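Long-range contacts in L-asparagine oxygenase (Streptomyces coelicolor, PDB 2OG5), which hydroxylates L-asparagine at C3 with iron(II), 2-oxoglutarate and oxygen, supplying (2S,3S)-3-hydroxyasparagine for the calcium-dependent lipopeptide antibiotic: residues L195-D200 / D324-R329; T202-L207 / R313-P318. One frame throughout, in Å; residues are numbered along the deposited sequence.

Contact 1 (L195-D200 / D324-R329); sequences LCLRAD and DRWLQR
Leu195 and Gln328 form an antiparallel hydrogen-bonded pair, Leu195 N reaching Gln328 O at 2.8 Å and Gln328 N returning a bond to Leu195 O. After the non-hydrogen-bonded pair Cys196–Leu327 the register slips by one. Leu197 N and Arg198 N, 2.9 and 3.1 Å from Trp326 O, both donate to that single carbonyl, the former nearly along its C=O axis and the latter on a lone pair, while Trp326 N donates to Arg198 O: a classic beta bulge. Farther on, one water donates to Asp200 OD1 and Asp324 OD1 and accepts from Arg325 N. Asp200 OD1 is also bonded to Thr202 OG1, and Asp324 OD2 takes the backbone N of Tyr320.

With CG anti to its carbonyl carbon (chi1 -64°), Leu197 lays CD1 over one face of the indole, 3.7 Å from the centroid of the five-membered ring of Trp326, a CH-pi contact; the same methyl touches Gln328 CD at 3.6 Å. Arg198 brings NH1 to the ring edge, 3.7 Å from Trp326 CE3, the two planes 44° apart, and that nitrogen is held by Thr115 and Pro113. Asp157 OD1 accepts from both Trp326 NE1 and Gln328 NE2, a shared acceptor that probably restrains both groups.

Strand 326-333 lies between 191-196 and 156-158 in the mixed sheet. Leu195 and Gln328 pack on helix 128-140, whereas Leu327 touches Val158 on the face it shares with Cys196. Arg325, which binds 2-oxoglutarate, immediately precedes strand 326-333.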
ATOM      1  N   LEU A 195      -7.091  -3.013  -2.189  1.00 18.17           N
ATOM      2  CA  LEU A 195      -8.512  -3.342  -2.340  1.00 18.19           C
ATOM      3  C   LEU A 195      -8.641  -4.828  -2.640  1.00 18.49           C
ATOM      4  O   LEU A 195      -8.056  -5.325  -3.603  1.00 18.04           O
ATOM      5  CB  LEU A 195      -9.139  -2.530  -3.476  1.00 18.33           C
ATOM      6  CG  LEU A 195     -10.604  -2.795  -3.830  1.00 18.61           C
ATOM      7  CD1 LEU A 195     -11.535  -2.417  -2.668  1.00 21.16           C
ATOM      8  CD2 LEU A 195     -10.971  -2.063  -5.115  1.00 19.64           C
ATOM      9  N   CYS A 196      -9.422  -5.533  -1.830  1.00 18.95           N
ATOM     10  CA  CYS A 196      -9.591  -6.965  -2.024  1.00 18.87           C
ATOM     11  C   CYS A 196     -10.707  -7.248  -3.023  1.00 19.02           C
ATOM     12  O   CYS A 196     -11.848  -6.835  -2.831  1.00 18.76           O
ATOM     13  CB  CYS A 196      -9.898  -7.648  -0.701  1.00 19.10           C
ATOM     14  SG  CYS A 196     -10.184  -9.426  -0.865  1.00 20.46           S
ATOM     15  N   LEU A 197     -10.359  -7.954  -4.091  1.00 19.56           N
ATOM     16  CA  LEU A 197     -11.338  -8.408  -5.075  1.00 19.75           C
ATOM     17  C   LEU A 197     -11.805  -9.831  -4.784  1.00 20.17           C
ATOM     18  O   LEU A 197     -12.977 -10.155  -4.936  1.00 20.22           O
ATOM     19  CB  LEU A 197     -10.738  -8.354  -6.480  1.00 20.67           C
ATOM     20  CG  LEU A 197     -10.352  -6.974  -7.014  1.00 22.30           C
ATOM     21  CD1 LEU A 197      -9.861  -7.089  -8.450  1.00 22.65           C
ATOM     22  CD2 LEU A 197     -11.484  -5.968  -6.917  1.00 24.82           C
ATOM     23  N   ARG A 198     -10.868 -10.674  -4.372  1.00 19.74           N
ATOM     24  CA  ARG A 198     -11.162 -12.070  -4.075  1.00 19.78           C
ATOM     25  C   ARG A 198     -10.284 -12.458  -2.890  1.00 19.79           C
ATOM     26  O   ARG A 198      -9.078 -12.230  -2.913  1.00 20.08           O
ATOM     27  CB  ARG A 198     -10.853 -12.922  -5.307  1.00 20.27           C
ATOM     28  CG  ARG A 198     -11.203 -14.377  -5.189  1.00 20.27           C
ATOM     29  CD  ARG A 198     -11.087 -15.088  -6.527  1.00 20.20           C
ATOM     30  NE  ARG A 198     -12.219 -14.799  -7.413  1.00 21.52           N
ATOM     31  CZ  ARG A 198     -12.132 -14.449  -8.696  1.00 20.32           C
ATOM     32  NH1 ARG A 198     -10.960 -14.321  -9.307  1.00 20.40           N
ATOM     33  NH2 ARG A 198     -13.244 -14.241  -9.383  1.00 22.03           N
ATOM     34  N   ALA A 199     -10.891 -12.999  -1.839  1.00 19.39           N
ATOM     35  CA  ALA A 199     -10.149 -13.433  -0.670  1.00 19.28           C
ATOM     36  C   ALA A 199      -9.319 -14.675  -0.984  1.00 19.25           C
ATOM     37  O   ALA A 199      -9.621 -15.415  -1.908  1.00 19.10           O
ATOM     38  CB  ALA A 199     -11.096 -13.708   0.488  1.00 19.54           C
ATOM     39  N   ASP A 200      -8.262 -14.889  -0.207  1.00 19.41           N
ATOM     40  CA  ASP A 200      -7.541 -16.166  -0.240  1.00 18.90           C
ATOM     41  C   ASP A 200      -8.484 -17.264   0.222  1.00 19.32           C
ATOM     42  O   ASP A 200      -8.838 -17.295   1.394  1.00 19.62           O
ATOM     43  CB  ASP A 200      -6.334 -16.141   0.696  1.00 19.00           C
ATOM     44  CG  ASP A 200      -5.736 -17.521   0.940  1.00 19.65           C
ATOM     45  OD1 ASP A 200      -5.759 -18.390   0.043  1.00 18.76           O
ATOM     46  OD2 ASP A 200      -5.246 -17.743   2.067  1.00 21.61           O
ATOM     47  N   ASP A 324      -7.592 -17.977  -6.609  1.00 19.73           N
ATOM     48  CA  ASP A 324      -6.699 -17.430  -5.590  1.00 19.53           C
ATOM     49  C   ASP A 324      -6.948 -15.964  -5.233  1.00 19.09           C
ATOM     50  O   ASP A 324      -7.631 -15.229  -5.944  1.00 18.72           O
ATOM     51  CB  ASP A 324      -5.230 -17.584  -6.015  1.00 19.89           C
ATOM     52  CG  ASP A 324      -4.748 -19.022  -5.952  1.00 20.39           C
ATOM     53  OD1 ASP A 324      -4.794 -19.616  -4.848  1.00 20.70           O
ATOM     54  OD2 ASP A 324      -4.287 -19.531  -6.989  1.00 21.65           O
ATOM     55  N   ARG A 325      -6.370 -15.596  -4.088  1.00 18.65           N
ATOM     56  CA  ARG A 325      -6.304 -14.228  -3.571  0.50 19.09           C
ATOM     57  C   ARG A 325      -6.016 -13.216  -4.673  1.00 19.06           C
ATOM     58  O   ARG A 325      -5.078 -13.399  -5.431  1.00 18.77           O
ATOM     59  CB  ARG A 325      -5.168 -14.190  -2.538  0.50 19.28           C
ATOM     60  CG  ARG A 325      -5.019 -12.925  -1.711  0.50 19.30           C
ATOM     61  CD  ARG A 325      -3.868 -13.130  -0.715  0.50 19.33           C
ATOM     62  NE  ARG A 325      -3.742 -12.104   0.322  0.50 20.62           N
ATOM     63  CZ  ARG A 325      -2.859 -11.110   0.315  0.50 20.20           C
ATOM     64  NH1 ARG A 325      -2.017 -10.939  -0.701  0.50 20.94           N
ATOM     65  NH2 ARG A 325      -2.827 -10.262   1.322  0.50 21.02           N
ATOM     66  N   TRP A 326      -6.795 -12.139  -4.726  1.00 19.07           N
ATOM     67  CA  TRP A 326      -6.613 -11.081  -5.722  1.00 19.04           C
ATOM     68  C   TRP A 326      -6.851  -9.742  -5.038  1.00 19.08           C
ATOM     69  O   TRP A 326      -7.993  -9.438  -4.660  1.00 18.39           O
ATOM     70  CB  TRP A 326      -7.603 -11.252  -6.877  1.00 19.54           C
ATOM     71  CG  TRP A 326      -7.391 -10.348  -8.066  1.00 19.20           C
ATOM     72  CD1 TRP A 326      -6.465  -9.339  -8.198  1.00 20.03           C
ATOM     73  CD2 TRP A 326      -8.146 -10.350  -9.285  1.00 19.58           C
ATOM     74  NE1 TRP A 326      -6.590  -8.745  -9.420  1.00 19.91           N
ATOM     75  CE2 TRP A 326      -7.613  -9.337 -10.108  1.00 19.70           C
ATOM     76  CE3 TRP A 326      -9.209 -11.124  -9.771  1.00 20.33           C
ATOM     77  CZ2 TRP A 326      -8.104  -9.074 -11.382  1.00 20.36           C
ATOM     78  CZ3 TRP A 326      -9.703 -10.853 -11.049  1.00 20.31           C
ATOM     79  CH2 TRP A 326      -9.146  -9.834 -11.833  1.00 20.42           C
ATOM     80  N   LEU A 327      -5.787  -8.963  -4.852  1.00 18.78           N
ATOM     81  CA  LEU A 327      -5.918  -7.566  -4.422  1.00 19.18           C
ATOM     82  C   LEU A 327      -5.501  -6.674  -5.571  1.00 19.21           C
ATOM     83  O   LEU A 327      -4.734  -7.083  -6.438  1.00 19.33           O
ATOM     84  CB  LEU A 327      -5.032  -7.230  -3.217  1.00 19.47           C
ATOM     85  CG  LEU A 327      -4.891  -8.244  -2.100  1.00 20.56           C
ATOM     86  CD1 LEU A 327      -3.934  -7.742  -1.015  1.00 21.76           C
ATOM     87  CD2 LEU A 327      -6.245  -8.609  -1.493  1.00 21.59           C
ATOM     88  N   GLN A 328      -6.004  -5.444  -5.569  1.00 19.28           N
ATOM     89  CA  GLN A 328      -5.437  -4.393  -6.409  1.00 18.98           C
ATOM     90  C   GLN A 328      -4.883  -3.286  -5.513  1.00 19.01           C
ATOM     91  O   GLN A 328      -5.442  -2.976  -4.457  1.00 19.49           O
ATOM     92  CB  GLN A 328      -6.451  -3.886  -7.427  1.00 19.24           C
ATOM     93  CG  GLN A 328      -6.695  -4.953  -8.492  1.00 19.44           C
ATOM     94  CD  GLN A 328      -7.592  -4.533  -9.629  1.00 19.83           C
ATOM     95  OE1 GLN A 328      -8.565  -3.787  -9.445  1.00 20.18           O
ATOM     96  NE2 GLN A 328      -7.291  -5.045 -10.820  1.00 20.62           N
ATOM     97  N   ARG A 329      -3.747  -2.740  -5.935  1.00 18.77           N
ATOM     98  CA  ARG A 329      -2.969  -1.835  -5.129  1.00 18.87           C
ATOM     99  C   ARG A 329      -2.748  -0.516  -5.852  1.00 18.42           C
ATOM    100  O   ARG A 329      -2.409  -0.483  -7.033  1.00 18.38           O
ATOM    101  CB  ARG A 329      -1.611  -2.463  -4.820  1.00 19.37           C
ATOM    102  CG  ARG A 329      -0.763  -1.623  -3.878  1.00 20.08           C
ATOM    103  CD  ARG A 329       0.540  -2.289  -3.596  1.00 21.88           C
ATOM    104  NE  ARG A 329       1.358  -2.364  -4.794  1.00 23.49           N
ATOM    105  CZ  ARG A 329       2.482  -3.062  -4.890  1.00 25.70           C
ATOM    106  NH1 ARG A 329       2.927  -3.765  -3.864  1.00 27.76           N
ATOM    107  NH2 ARG A 329       3.145  -3.071  -6.038  1.00 26.09           N
TER
HETATM  108  O   HOH W   1      -5.071 -17.811  -2.677  1.00 19.79           O

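Contact 2 (T202-L207 / R313-P318); sequences TGRAGL and RTEFTP
Thr314 OG1 is wedged between Arg204 and Gly206, donating to Arg204 O at 2.7 Å, in the carbonyl plane and on a lone pair, and accepting from Gly206 N at 2.8 Å. With chi1 60°, this oxygen lies between its own backbone N and carbonyl carbon and faces the other segment. Thr314 N adds a bond to Gly206 O, and beside it Arg313 CA makes a CA-H...O contact with that oxygen. Next to this polar knot Ala205 sets CB over one face of the Phe316 ring, 4.0 Å from its centroid and offset toward the rim: a CH-pi contact, closely packed and buried.

Toward solvent the fit depends on charge and water. Arg204 and Glu315 run side by side in the same direction, and Arg204 NH2 meets Glu315 OE1 at 3.0 Å in a salt bridge that uses the anti side of the carboxylate, whose plane stands nearly perpendicular to the guanidinium, at 88°. One water joins Arg204 NH1 to Thr317 OG1, and another carries Thr317 N to Thr202 OG1, a hydroxyl also bonded to Asp200.

At the inner end Leu207 and Arg313 form a non-hydrogen-bonded antiparallel pair between strands 207-211 and 309-313. These belong to the smaller sheet of the jelly roll typical of iron(II)/2-oxoglutarate oxygenases. The second strand carries His311, an iron-binding residue that here coordinates a sodium ion, and the Arg313 side chain touches 2-oxoglutarate-binding Arg325 in the conformer given.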
ATOM      1  N   THR A 202      -7.921 -20.311   0.814  1.00 18.28           N
ATOM      2  CA  THR A 202      -7.283 -21.357   1.610  1.00 18.64           C
ATOM      3  C   THR A 202      -7.257 -21.035   3.100  1.00 18.31           C
ATOM      4  O   THR A 202      -7.029 -21.936   3.913  1.00 19.20           O
ATOM      5  CB  THR A 202      -5.847 -21.649   1.157  1.00 18.64           C
ATOM      6  OG1 THR A 202      -4.999 -20.576   1.570  1.00 19.37           O
ATOM      7  CG2 THR A 202      -5.746 -21.866  -0.366  1.00 19.96           C
ATOM      8  N   GLY A 203      -7.467 -19.768   3.452  1.00 18.67           N
ATOM      9  CA  GLY A 203      -7.517 -19.341   4.848  1.00 19.21           C
ATOM     10  C   GLY A 203      -6.180 -19.040   5.523  1.00 19.32           C
ATOM     11  O   GLY A 203      -6.152 -18.691   6.710  1.00 19.59           O
ATOM     12  N   ARG A 204      -5.070 -19.179   4.802  1.00 19.55           N
ATOM     13  CA  ARG A 204      -3.748 -18.998   5.410  1.00 20.06           C
ATOM     14  C   ARG A 204      -3.110 -17.626   5.180  1.00 20.31           C
ATOM     15  O   ARG A 204      -2.240 -17.236   5.955  1.00 20.24           O
ATOM     16  CB  ARG A 204      -2.779 -20.087   4.940  1.00 20.18           C
ATOM     17  CG  ARG A 204      -3.096 -21.500   5.470  1.00 21.21           C
ATOM     18  CD  ARG A 204      -1.970 -22.489   5.161  1.00 22.63           C
ATOM     19  NE  ARG A 204      -0.711 -22.094   5.794  1.00 24.40           N
ATOM     20  CZ  ARG A 204       0.508 -22.411   5.367  1.00 25.13           C
ATOM     21  NH1 ARG A 204       0.696 -23.137   4.266  1.00 28.29           N
ATOM     22  NH2 ARG A 204       1.561 -21.974   6.034  1.00 25.62           N
ATOM     23  N   ALA A 205      -3.505 -16.918   4.120  1.00 19.70           N
ATOM     24  CA  ALA A 205      -2.931 -15.605   3.814  1.00 20.11           C
ATOM     25  C   ALA A 205      -3.581 -14.511   4.654  1.00 20.39           C
ATOM     26  O   ALA A 205      -4.807 -14.425   4.736  1.00 22.04           O
ATOM     27  CB  ALA A 205      -3.092 -15.280   2.332  1.00 20.23           C
ATOM     28  N   GLY A 206      -2.756 -13.668   5.256  1.00 19.74           N
ATOM     29  CA  GLY A 206      -3.229 -12.453   5.901  1.00 19.76           C
ATOM     30  C   GLY A 206      -2.222 -11.329   5.729  1.00 20.06           C
ATOM     31  O   GLY A 206      -1.012 -11.547   5.760  1.00 20.83           O
ATOM     32  N   LEU A 207      -2.745 -10.124   5.538  1.00 19.84           N
ATOM     33  CA  LEU A 207      -1.937  -8.916   5.557  1.00 19.41           C
ATOM     34  C   LEU A 207      -1.520  -8.660   6.993  1.00 19.31           C
ATOM     35  O   LEU A 207      -2.346  -8.735   7.899  1.00 19.47           O
ATOM     36  CB  LEU A 207      -2.766  -7.731   5.069  1.00 19.19           C
ATOM     37  CG  LEU A 207      -2.147  -6.326   5.163  1.00 20.28           C
ATOM     38  CD1 LEU A 207      -0.969  -6.178   4.232  1.00 21.62           C
ATOM     39  CD2 LEU A 207      -3.228  -5.287   4.872  1.00 20.77           C
ATOM     40  N   ARG A 313       3.132 -10.190   4.934  1.00 19.95           N
ATOM     41  CA  ARG A 313       2.077 -11.116   4.583  1.00 20.95           C
ATOM     42  C   ARG A 313       2.486 -12.510   4.985  1.00 20.75           C
ATOM     43  O   ARG A 313       3.636 -12.900   4.799  1.00 21.17           O
ATOM     44  CB  ARG A 313       1.806 -11.105   3.077  1.00 21.56           C
ATOM     45  CG  ARG A 313       0.424 -11.660   2.744  1.00 22.49           C
ATOM     46  CD  ARG A 313       0.402 -12.638   1.577  1.00 23.68           C
ATOM     47  NE  ARG A 313       1.373 -12.301   0.548  1.00 25.57           N
ATOM     48  CZ  ARG A 313       2.523 -12.946   0.341  1.00 27.09           C
ATOM     49  NH1 ARG A 313       2.880 -13.998   1.086  1.00 27.36           N
ATOM     50  NH2 ARG A 313       3.339 -12.521  -0.615  1.00 28.14           N
ATOM     51  N   THR A 314       1.533 -13.283   5.499  1.00 21.12           N
ATOM     52  CA  THR A 314       1.812 -14.674   5.847  1.00 21.10           C
ATOM     53  C   THR A 314       1.965 -15.545   4.600  1.00 21.56           C
ATOM     54  O   THR A 314       1.521 -15.187   3.507  1.00 21.61           O
ATOM     55  CB  THR A 314       0.684 -15.260   6.704  1.00 20.76           C
ATOM     56  OG1 THR A 314      -0.542 -15.195   5.972  1.00 21.18           O
ATOM     57  CG2 THR A 314       0.543 -14.496   8.004  1.00 20.14           C
ATOM     58  N   GLU A 315       2.589 -16.703   4.784  1.00 22.12           N
ATOM     59  CA  GLU A 315       2.755 -17.692   3.725  1.00 22.61           C
ATOM     60  C   GLU A 315       1.431 -18.392   3.424  1.00 22.15           C
ATOM     61  O   GLU A 315       0.609 -18.601   4.325  1.00 22.25           O
ATOM     62  CB  GLU A 315       3.817 -18.695   4.176  1.00 22.86           C
ATOM     63  CG  GLU A 315       3.918 -20.010   3.448  1.00 24.77           C
ATOM     64  CD  GLU A 315       4.816 -20.972   4.207  1.00 26.17           C
ATOM     65  OE1 GLU A 315       4.303 -21.902   4.860  1.00 32.02           O
ATOM     66  OE2 GLU A 315       6.043 -20.771   4.180  1.00 32.67           O
ATOM     67  N   PHE A 316       1.225 -18.755   2.164  1.00 22.18           N
ATOM     68  CA  PHE A 316       0.063 -19.547   1.764  1.00 22.02           C
ATOM     69  C   PHE A 316       0.397 -20.412   0.570  1.00 22.39           C
ATOM     70  O   PHE A 316       1.428 -20.217  -0.067  1.00 22.17           O
ATOM     71  CB  PHE A 316      -1.171 -18.671   1.518  1.00 22.03           C
ATOM     72  CG  PHE A 316      -1.066 -17.743   0.338  1.00 21.98           C
ATOM     73  CD1 PHE A 316      -1.839 -17.950  -0.795  1.00 21.42           C
ATOM     74  CD2 PHE A 316      -0.237 -16.629   0.385  1.00 22.39           C
ATOM     75  CE1 PHE A 316      -1.763 -17.091  -1.873  1.00 22.47           C
ATOM     76  CE2 PHE A 316      -0.165 -15.756  -0.692  1.00 21.89           C
ATOM     77  CZ  PHE A 316      -0.931 -15.983  -1.814  1.00 22.15           C
ATOM     78  N   THR A 317      -0.446 -21.402   0.299  1.00 22.28           N
ATOM     79  CA  THR A 317      -0.225 -22.297  -0.829  1.00 22.21           C
ATOM     80  C   THR A 317      -1.253 -22.012  -1.911  1.00 22.04           C
ATOM     81  O   THR A 317      -2.422 -22.370  -1.758  1.00 22.45           O
ATOM     82  CB  THR A 317      -0.327 -23.768  -0.394  1.00 22.73           C
ATOM     83  OG1 THR A 317       0.564 -23.994   0.708  1.00 23.85           O
ATOM     84  CG2 THR A 317       0.019 -24.703  -1.564  1.00 23.27           C
ATOM     85  N   PRO A 318      -0.841 -21.333  -2.998  1.00 22.00           N
ATOM     86  CA  PRO A 318      -1.808 -21.051  -4.056  1.00 22.32           C
ATOM     87  C   PRO A 318      -2.374 -22.297  -4.723  1.00 22.59           C
ATOM     88  O   PRO A 318      -1.700 -23.326  -4.805  1.00 22.35           O
ATOM     89  CB  PRO A 318      -0.993 -20.241  -5.075  1.00 22.38           C
ATOM     90  CG  PRO A 318       0.120 -19.672  -4.299  1.00 22.79           C
ATOM     91  CD  PRO A 318       0.469 -20.726  -3.294  1.00 22.20           C
TER
HETATM   92  O   HOH W   2      -2.675 -21.980   1.962  1.00 20.10           O
HETATM   93  O   HOH W   3       1.088 -19.033   6.854  1.00 22.78           O
HETATM   94  O   HOH W   4      -0.805 -25.192   2.953  1.00 33.63           O

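Two antiparallel pairings with centres about 12 Å apart show two neighbouring crossings between the sheets of a jelly roll. Along the chain the order is 195-200, 202-207, 313-318, 324-329, so contact 2 lies within the interval spanned by contact 1. Contact 1 joins strands 191-196 and 326-333 of the mixed sheet; contact 2 joins the loops leading into strand 207-211 and out of 309-313 of the four-stranded sheet. They touch directly: Asp200 OD2 probably accepts from Ala205 N, and Asp324 packs on Pro318. The two crossings thus run alongside each other, bringing 2-oxoglutarate-binding Arg325 near the strand that carries iron-binding His311.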